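Local coordinates for protein HcgC (Methanococcus maripaludis S2, PDB 5O4J) that catalyses the SAM-dependent C-methylation of a pyridinol precursor in the biosynthesis of the [Fe]-hydrogenase FeGP cofactor, at the interface of chains A and B. Coordinates in Å, arbitrary orientation; residue numbers count along the deposited sequence, not the author numbering. Chains: chain A/B, HcgC.

The interface of chains A and B. Residues chain A 6, 8-9, 197, 199, 235; chain B 115-116, 143-144, 147.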
ATOM      1  N   THR A   6     -19.536  -8.011 -22.105  1.00 25.90           N
ATOM      2  CA  THR A   6     -20.213  -7.333 -23.202  1.00 26.47           C
ATOM      3  C   THR A   6     -19.172  -6.510 -23.942  1.00 27.97           C
ATOM      4  O   THR A   6     -18.012  -6.432 -23.527  1.00 28.79           O
ATOM      5  CB  THR A   6     -21.346  -6.422 -22.719  1.00 31.25           C
ATOM      6  OG1 THR A   6     -20.781  -5.264 -22.089  1.00 30.78           O
ATOM      7  CG2 THR A   6     -22.264  -7.148 -21.743  1.00 30.90           C
ATOM      8  N   SER A   8     -19.113  -3.415 -23.960  1.00 30.36           N
ATOM      9  CA  SER A   8     -18.842  -2.207 -23.193  1.00 30.70           C
ATOM     10  C   SER A   8     -17.572  -2.306 -22.366  1.00 28.27           C
ATOM     11  O   SER A   8     -17.125  -1.286 -21.838  1.00 27.18           O
ATOM     12  CB  SER A   8     -20.001  -1.883 -22.252  1.00 29.76           C
ATOM     13  OG  SER A   8     -21.149  -1.510 -22.986  1.00 29.81           O
ATOM     14  N   VAL A   9     -17.003  -3.500 -22.213  1.00 22.79           N
ATOM     15  CA  VAL A   9     -15.829  -3.689 -21.376  1.00 23.51           C
ATOM     16  C   VAL A   9     -14.746  -4.380 -22.188  1.00 26.26           C
ATOM     17  O   VAL A   9     -15.028  -5.281 -22.989  1.00 27.62           O
ATOM     18  CB  VAL A   9     -16.179  -4.489 -20.105  1.00 26.84           C
ATOM     19  CG1 VAL A   9     -14.958  -4.614 -19.217  1.00 24.78           C
ATOM     20  CG2 VAL A   9     -17.297  -3.798 -19.352  1.00 24.36           C
ATOM     21  N   SER A 197     -10.664   3.715 -15.407  1.00 22.41           N
ATOM     22  CA  SER A 197     -11.588   2.817 -16.105  1.00 22.41           C
ATOM     23  C   SER A 197     -11.307   1.337 -15.844  1.00 22.43           C
ATOM     24  O   SER A 197     -12.073   0.501 -16.325  1.00 22.37           O
ATOM     25  CB  SER A 197     -11.610   3.039 -17.624  1.00 25.67           C
ATOM     26  OG  SER A 197     -10.613   2.285 -18.281  1.00 25.32           O
ATOM     27  N   LEU A 199     -11.725  -2.023 -14.093  1.00 20.08           N
ATOM     28  CA  LEU A 199     -12.653  -2.672 -13.169  1.00 18.56           C
ATOM     29  C   LEU A 199     -11.911  -3.581 -12.200  1.00 16.56           C
ATOM     30  O   LEU A 199     -12.117  -3.518 -10.985  1.00 18.71           O
ATOM     31  CB  LEU A 199     -13.670  -3.494 -13.950  1.00 22.01           C
ATOM     32  CG  LEU A 199     -14.725  -2.758 -14.773  1.00 25.88           C
ATOM     33  CD1 LEU A 199     -14.094  -1.981 -15.907  1.00 30.55           C
ATOM     34  CD2 LEU A 199     -15.726  -3.753 -15.345  1.00 25.99           C
ATOM     35  N   ILE A 235     -12.917  -0.253 -19.006  1.00 21.51           N
ATOM     36  CA  ILE A 235     -13.790   0.371 -19.995  1.00 23.34           C
ATOM     37  C   ILE A 235     -12.975   0.918 -21.150  1.00 27.01           C
ATOM     38  O   ILE A 235     -13.373   0.804 -22.313  1.00 26.06           O
ATOM     39  CB  ILE A 235     -14.633   1.489 -19.358  1.00 25.04           C
ATOM     40  CG1 ILE A 235     -15.346   1.011 -18.091  1.00 29.10           C
ATOM     41  CG2 ILE A 235     -15.632   2.056 -20.384  1.00 22.80           C
ATOM     42  CD1 ILE A 235     -16.273  -0.163 -18.292  1.00 29.68           C
TER
ATOM     43  N   ILE B 115     -22.781  -3.009 -15.864  1.00 23.42           N
ATOM     44  CA  ILE B 115     -22.181  -2.250 -16.961  1.00 23.39           C
ATOM     45  C   ILE B 115     -22.531  -2.877 -18.303  1.00 24.86           C
ATOM     46  O   ILE B 115     -22.340  -4.081 -18.521  1.00 25.79           O
ATOM     47  CB  ILE B 115     -20.655  -2.161 -16.770  1.00 25.83           C
ATOM     48  CG1 ILE B 115     -20.308  -1.338 -15.525  1.00 26.81           C
ATOM     49  CG2 ILE B 115     -19.989  -1.556 -18.002  1.00 25.16           C
ATOM     50  CD1 ILE B 115     -18.880  -1.540 -15.016  1.00 30.49           C
ATOM     51  N   GLY B 116     -23.010  -2.048 -19.224  1.00 26.78           N
ATOM     52  CA  GLY B 116     -23.347  -2.505 -20.561  1.00 29.78           C
ATOM     53  C   GLY B 116     -24.484  -3.499 -20.623  1.00 29.58           C
ATOM     54  O   GLY B 116     -24.635  -4.199 -21.631  1.00 27.20           O
ATOM     55  N   GLY B 143     -13.991   6.808 -15.480  1.00 24.55           N
ATOM     56  CA  GLY B 143     -14.352   6.008 -16.642  1.00 26.09           C
ATOM     57  C   GLY B 143     -15.560   5.129 -16.391  1.00 28.92           C
ATOM     58  O   GLY B 143     -16.428   4.980 -17.257  1.00 31.10           O
ATOM     59  N   ILE B 144     -15.625   4.528 -15.205  1.00 23.80           N
ATOM     60  CA  ILE B 144     -16.755   3.677 -14.862  1.00 20.21           C
ATOM     61  C   ILE B 144     -18.008   4.510 -14.636  1.00 20.57           C
ATOM     62  O   ILE B 144     -19.096   4.136 -15.077  1.00 22.96           O
ATOM     63  CB  ILE B 144     -16.406   2.804 -13.639  1.00 23.98           C
ATOM     64  CG1 ILE B 144     -15.346   1.771 -14.032  1.00 25.54           C
ATOM     65  CG2 ILE B 144     -17.640   2.082 -13.120  1.00 22.95           C
ATOM     66  CD1 ILE B 144     -14.682   1.064 -12.838  1.00 24.43           C
ATOM     67  N   ILE B 147     -19.840   5.408 -18.012  1.00 26.53           N
ATOM     68  CA  ILE B 147     -20.592   4.392 -18.743  1.00 27.34           C
ATOM     69  C   ILE B 147     -21.781   3.870 -17.950  1.00 26.30           C
ATOM     70  O   ILE B 147     -22.656   3.207 -18.527  1.00 27.42           O
ATOM     71  CB  ILE B 147     -19.661   3.227 -19.148  1.00 32.18           C
ATOM     72  CG1 ILE B 147     -20.303   2.369 -20.241  1.00 40.64           C
ATOM     73  CG2 ILE B 147     -19.322   2.337 -17.959  1.00 28.12           C
ATOM     74  CD1 ILE B 147     -19.290   1.687 -21.144  1.00 43.12           C
TER
HETATM   75  O   HOH W   1     -20.268  -5.611 -19.385  1.00 29.47           O
HETATM   76  O   HOH W   2     -22.968  -3.397 -23.819  1.00 31.93           O
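A:Ile235 packs against B:Ile144, B:Ile147 and B:Ile115, its two branches dividing at CB. CG2, anti to the backbone N, ends against the CD1 methyl of B:Ile147 at 3.8 Å. CG1 leaves CB on the other branch, beside the backbone N (chi1 -51°), and lies 4.1 Å from CG1 of B:Ile144, the two side chains crossing at about a right angle. From there CD1 turns to the CG2 methyls of B:Ile147 and B:Ile115, 4.0 Å from each and tip to tip with the latter. B:Ile147, at the end of helix 142-147, touches both branches of A:Ile235 with its own two methyls; CG1 anti to the backbone N (chi1 -163°) and the extended chi2 together bring its CD1 to A:Ser8, 3.7 Å from the carbonyl O and against CB.

B:Ile115 divides its contacts: CG2 packs on CG2 of A:Val9 at 3.8 Å, again nearly at right angles, while CD1 meets CD2 of A:Leu199 end to end at 3.9 Å.

Polar contact in this patch runs through water, since no nitrogen or oxygen of one chain comes within bonding distance of the other. Water 1 joins A:Thr6 OG1, at 2.8 Å, to the carbonyl O of B:Ile115. Water 2 links the hydroxyl OG of A:Ser8, 2.7 Å away, to B:Gly116 O. On the chain A side, the backbone N of A:Ser8 donates to A:Thr6 OG1 (153° at H), which ties the two water-binding residues together.

A:Val9 and A:Leu199 also line the pyridinol pocket, and B:Ile115 that of the ligand PJL. If the crystal pairing is biological, this patch, repeated with the chains exchanged, may steady ligand-binding segments of both subunits.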